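Local structure of USG-1 protein homolog (Pseudomonas aeruginosa, 2HJS) at residues Glu103-Asn115 with Arg217-Arg229. The protein is probably an NAD(P)-dependent oxidoreductase of the aspartate-semialdehyde dehydrogenase family, acting on aldehyde or oxo groups and assembling as a dimer. Sequence-based numbering, arbitrary orientation.
Sequences EPSVAPPVMVSVN and RIFAEVQALLGER
L225, near the end of helix 213-225, packs against P109, M111 (a selenomethionine), V114 and N115 of segment 103-115, where an extended run at 107-111 leads into a short, weakly bonded helix. The contact joins a helix of the dimerisation-domain region to the Rossmann-type NAD-binding region, as expected for this family. The apolar evidence centres on the CD2 branch of L225, which lies 4.0 Å from M111 CG, while CB faces V114 CG1. CD2 also lies against the amide of N115, 3.4 Å from OD1. The CG1 methyl of V114, placed anti to the backbone N (chi1 -179°), also meets L226 CD2. On the residue just before L225, A224 CB meets the P109 ring, with CG 3.5 Å away.

Acidic groups meet at the other end. The carboxylates of E103 and E221 approach with planes 80° apart and E103 OE2 2.6 Å from E221 OE2. E221 OE2 also takes a salt bridge from R217 NE: it lies near the guanidinium plane, whereas NE comes from above the carboxylate plane. E221 OE1 accepts from the backbone N of C132.

Polar order within 103-115 comes from N115. Its OD1 accepts from M111 N (2.8 Å, 175° at the hydrogen), and its ND2 donates to an in-plane lone pair of P109 O, so the amide is fixed in rotation. A water then bridges the segments, accepting from N115 ND2 and donating to A224 O at 2.8 Å.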
loop_
_atom_site.group_PDB
_atom_site.type_symbol
_atom_site.label_atom_id
_atom_site.label_comp_id
_atom_site.label_asym_id
_atom_site.label_seq_id
_atom_site.Cartn_x
_atom_site.Cartn_y
_atom_site.Cartn_z
ATOM N N GLU A 103 -11.771 24.918 5.275
ATOM C CA GLU A 103 -10.382 25.107 4.909
ATOM C C GLU A 103 -10.284 25.804 3.548
ATOM O O GLU A 103 -11.229 25.748 2.750
ATOM C CB GLU A 103 -9.652 23.750 4.845
ATOM C CG GLU A 103 -9.279 23.216 6.219
ATOM C CD GLU A 103 -8.752 21.784 6.202
ATOM O OE1 GLU A 103 -8.716 21.114 5.127
ATOM O OE2 GLU A 103 -8.372 21.314 7.294
ATOM N N PRO A 104 -9.135 26.449 3.271
ATOM C CA PRO A 104 -8.002 26.594 4.192
ATOM C C PRO A 104 -7.939 27.884 5.023
ATOM O O PRO A 104 -7.139 27.953 5.956
ATOM C CB PRO A 104 -6.807 26.560 3.238
ATOM C CG PRO A 104 -7.332 27.242 1.970
ATOM C CD PRO A 104 -8.846 27.030 1.945
ATOM N N SER A 105 -8.755 28.886 4.702
ATOM C CA SER A 105 -8.565 30.204 5.292
ATOM C C SER A 105 -9.584 30.579 6.364
ATOM O O SER A 105 -9.221 31.214 7.356
ATOM C CB SER A 105 -8.496 31.287 4.209
ATOM O OG SER A 105 -9.757 31.495 3.606
ATOM N N VAL A 106 -10.846 30.195 6.167
ATOM C CA VAL A 106 -11.895 30.501 7.136
ATOM C C VAL A 106 -11.645 29.732 8.431
ATOM O O VAL A 106 -11.710 30.322 9.517
ATOM C CB VAL A 106 -13.331 30.279 6.582
ATOM C CG1 VAL A 106 -14.367 30.478 7.691
ATOM C CG2 VAL A 106 -13.624 31.265 5.444
ATOM N N ALA A 107 -11.345 28.433 8.304
ATOM C CA ALA A 107 -10.972 27.606 9.450
ATOM C C ALA A 107 -9.654 26.885 9.154
ATOM O O ALA A 107 -9.642 25.783 8.616
ATOM C CB ALA A 107 -12.085 26.615 9.818
ATOM N N PRO A 108 -8.531 27.533 9.497
ATOM C CA PRO A 108 -7.206 26.971 9.253
ATOM C C PRO A 108 -6.975 25.689 10.069
ATOM O O PRO A 108 -7.466 25.577 11.207
ATOM C CB PRO A 108 -6.253 28.097 9.694
ATOM C CG PRO A 108 -7.071 29.014 10.544
ATOM C CD PRO A 108 -8.489 28.869 10.142
ATOM N N PRO A 109 -6.289 24.698 9.465
ATOM C CA PRO A 109 -5.920 23.508 10.228
ATOM C C PRO A 109 -4.864 23.790 11.303
ATOM O O PRO A 109 -3.849 24.434 11.013
ATOM C CB PRO A 109 -5.390 22.546 9.167
ATOM C CG PRO A 109 -4.991 23.417 7.993
ATOM C CD PRO A 109 -5.866 24.627 8.046
ATOM N N VAL A 110 -5.130 23.343 12.536
ATOM C CA VAL A 110 -4.194 23.493 13.654
ATOM C C VAL A 110 -4.037 22.164 14.388
ATOM O O VAL A 110 -5.032 21.447 14.670
ATOM C CB VAL A 110 -4.621 24.581 14.698
ATOM C CG1 VAL A 110 -3.529 24.780 15.762
ATOM C CG2 VAL A 110 -4.972 25.917 14.049
HETATM N N MSE A 111 -2.782 21.849 14.697
HETATM C CA MSE A 111 -2.427 20.738 15.573
HETATM C C MSE A 111 -1.488 21.177 16.677
HETATM O O MSE A 111 -0.472 21.812 16.423
HETATM C CB MSE A 111 -1.728 19.646 14.792
HETATM C CG MSE A 111 -2.643 18.876 13.920
HETATM SE SE MSE A 111 -1.595 17.583 12.903
HETATM C CE MSE A 111 -1.202 16.320 14.368
ATOM N N VAL A 112 -1.806 20.781 17.901
ATOM C CA VAL A 112 -0.929 21.029 19.056
ATOM C C VAL A 112 0.532 20.548 18.833
ATOM O O VAL A 112 1.454 21.272 19.112
ATOM C CB VAL A 112 -1.530 20.407 20.347
ATOM C CG1 VAL A 112 -0.637 20.671 21.552
ATOM C CG2 VAL A 112 -2.935 20.973 20.602
ATOM N N SER A 113 0.723 19.342 18.295
ATOM C CA SER A 113 2.077 18.771 18.155
ATOM C C SER A 113 2.913 19.397 16.998
ATOM O O SER A 113 4.111 19.058 16.822
ATOM C CB SER A 113 2.004 17.213 18.019
ATOM O OG SER A 113 1.231 16.742 16.895
ATOM N N VAL A 114 2.284 20.304 16.227
ATOM C CA VAL A 114 2.798 20.743 14.902
ATOM C C VAL A 114 2.880 22.271 14.731
ATOM O O VAL A 114 3.956 22.796 14.469
ATOM C CB VAL A 114 1.985 20.142 13.743
ATOM C CG1 VAL A 114 2.552 20.588 12.382
ATOM C CG2 VAL A 114 1.966 18.638 13.820
ATOM N N ASN A 115 1.760 22.978 14.891
ATOM C CA ASN A 115 1.710 24.404 14.541
ATOM C C ASN A 115 0.832 25.150 15.509
ATOM O O ASN A 115 0.085 26.057 15.119
ATOM C CB ASN A 115 1.232 24.620 13.085
ATOM C CG ASN A 115 -0.274 24.329 12.885
ATOM O OD1 ASN A 115 -0.854 23.467 13.570
ATOM N ND2 ASN A 115 -0.906 25.047 11.933
ATOM N N ARG A 217 -7.166 16.888 0.049
ATOM C CA ARG A 217 -7.271 17.325 1.438
ATOM C C ARG A 217 -5.951 17.151 2.190
ATOM O O ARG A 217 -5.480 18.070 2.873
ATOM C CB ARG A 217 -8.413 16.626 2.171
ATOM C CG ARG A 217 -8.660 17.262 3.529
ATOM C CD ARG A 217 -9.738 16.574 4.351
ATOM N NE ARG A 217 -9.772 17.140 5.697
ATOM C CZ ARG A 217 -10.609 16.757 6.661
ATOM N NH1 ARG A 217 -11.493 15.793 6.440
ATOM N NH2 ARG A 217 -10.549 17.325 7.850
ATOM N N ILE A 218 -5.355 15.967 2.065
ATOM C CA ILE A 218 -4.110 15.666 2.747
ATOM C C ILE A 218 -3.047 16.658 2.278
ATOM O O ILE A 218 -2.320 17.250 3.095
ATOM C CB ILE A 218 -3.650 14.210 2.466
ATOM C CG1 ILE A 218 -4.532 13.212 3.207
ATOM C CG2 ILE A 218 -2.202 14.022 2.859
ATOM C CD1 ILE A 218 -4.520 11.817 2.595
ATOM N N PHE A 219 -2.982 16.848 0.969
ATOM C CA PHE A 219 -2.032 17.766 0.386
ATOM C C PHE A 219 -2.213 19.192 0.930
ATOM O O PHE A 219 -1.242 19.790 1.365
ATOM C CB PHE A 219 -2.158 17.749 -1.146
ATOM C CG PHE A 219 -1.159 18.635 -1.862
ATOM C CD1 PHE A 219 0.087 18.135 -2.243
ATOM C CD2 PHE A 219 -1.465 19.949 -2.153
ATOM C CE1 PHE A 219 1.012 18.930 -2.909
ATOM C CE2 PHE A 219 -0.543 20.771 -2.818
ATOM C CZ PHE A 219 0.700 20.254 -3.193
ATOM N N ALA A 220 -3.435 19.729 0.895
ATOM C CA ALA A 220 -3.692 21.091 1.369
ATOM C C ALA A 220 -3.348 21.256 2.843
ATOM O O ALA A 220 -2.808 22.290 3.253
ATOM C CB ALA A 220 -5.157 21.495 1.124
ATOM N N GLU A 221 -3.658 20.236 3.641
ATOM C CA GLU A 221 -3.437 20.301 5.100
ATOM C C GLU A 221 -1.960 20.178 5.450
ATOM O O GLU A 221 -1.462 20.914 6.292
ATOM C CB GLU A 221 -4.259 19.238 5.825
ATOM C CG GLU A 221 -5.731 19.620 5.869
ATOM C CD GLU A 221 -6.630 18.532 6.450
ATOM O OE1 GLU A 221 -6.192 17.359 6.614
ATOM O OE2 GLU A 221 -7.810 18.844 6.704
ATOM N N VAL A 222 -1.249 19.270 4.784
ATOM C CA VAL A 222 0.183 19.143 5.044
ATOM C C VAL A 222 0.907 20.453 4.709
ATOM O O VAL A 222 1.787 20.899 5.453
ATOM C CB VAL A 222 0.772 17.919 4.333
ATOM C CG1 VAL A 222 2.291 17.845 4.478
ATOM C CG2 VAL A 222 0.151 16.670 4.915
ATOM N N GLN A 223 0.511 21.102 3.620
ATOM C CA GLN A 223 1.145 22.364 3.245
ATOM C C GLN A 223 0.740 23.526 4.161
ATOM O O GLN A 223 1.529 24.445 4.366
ATOM C CB GLN A 223 0.964 22.673 1.747
ATOM C CG GLN A 223 0.035 23.831 1.315
ATOM C CD GLN A 223 0.090 24.043 -0.217
ATOM O OE1 GLN A 223 0.971 23.515 -0.896
ATOM N NE2 GLN A 223 -0.851 24.804 -0.750
ATOM N N ALA A 224 -0.469 23.479 4.718
ATOM C CA ALA A 224 -0.873 24.486 5.715
ATOM C C ALA A 224 -0.170 24.245 7.039
ATOM O O ALA A 224 0.273 25.184 7.661
ATOM C CB ALA A 224 -2.374 24.558 5.903
ATOM N N LEU A 225 -0.031 22.986 7.436
ATOM C CA LEU A 225 0.535 22.624 8.741
ATOM C C LEU A 225 2.058 22.681 8.808
ATOM O O LEU A 225 2.609 23.151 9.799
ATOM C CB LEU A 225 0.082 21.212 9.147
ATOM C CG LEU A 225 -1.386 21.014 9.543
ATOM C CD1 LEU A 225 -1.825 19.563 9.318
ATOM C CD2 LEU A 225 -1.625 21.444 10.987
ATOM N N LEU A 226 2.734 22.152 7.787
ATOM C CA LEU A 226 4.187 22.058 7.801
ATOM C C LEU A 226 4.784 23.192 7.008
ATOM O O LEU A 226 5.889 23.636 7.295
ATOM C CB LEU A 226 4.685 20.718 7.239
ATOM C CG LEU A 226 4.340 19.459 8.042
ATOM C CD1 LEU A 226 4.893 18.246 7.353
ATOM C CD2 LEU A 226 4.844 19.531 9.474
ATOM N N GLY A 227 4.050 23.660 6.008
ATOM C CA GLY A 227 4.438 24.835 5.271
ATOM C C GLY A 227 5.678 24.603 4.445
ATOM O O GLY A 227 5.752 23.667 3.642
ATOM N N GLU A 228 6.665 25.454 4.705
ATOM C CA GLU A 228 7.853 25.558 3.879
ATOM C C GLU A 228 8.937 24.565 4.267
ATOM O O GLU A 228 9.828 24.285 3.457
ATOM C CB GLU A 228 8.390 26.994 3.922
ATOM C CG GLU A 228 9.014 27.441 2.614
ATOM C CD GLU A 228 8.076 27.251 1.437
ATOM O OE1 GLU A 228 8.265 26.261 0.686
ATOM O OE2 GLU A 228 7.143 28.078 1.282
ATOM N N ARG A 229 8.846 24.011 5.478
ATOM C CA ARG A 229 9.852 23.053 5.967
ATOM C C ARG A 229 9.892 21.708 5.247
ATOM O O ARG A 229 10.709 20.846 5.582
ATOM C CB ARG A 229 9.785 22.873 7.489
ATOM C CG ARG A 229 8.422 23.068 8.079
ATOM C CD ARG A 229 8.478 23.822 9.402
ATOM N NE ARG A 229 9.017 22.999 10.480
ATOM C CZ ARG A 229 8.293 22.490 11.475
ATOM N NH1 ARG A 229 6.982 22.737 11.556
ATOM N NH2 ARG A 229 8.892 21.742 12.401
HETATM O O HOH W 1 0.031 26.953 9.799
#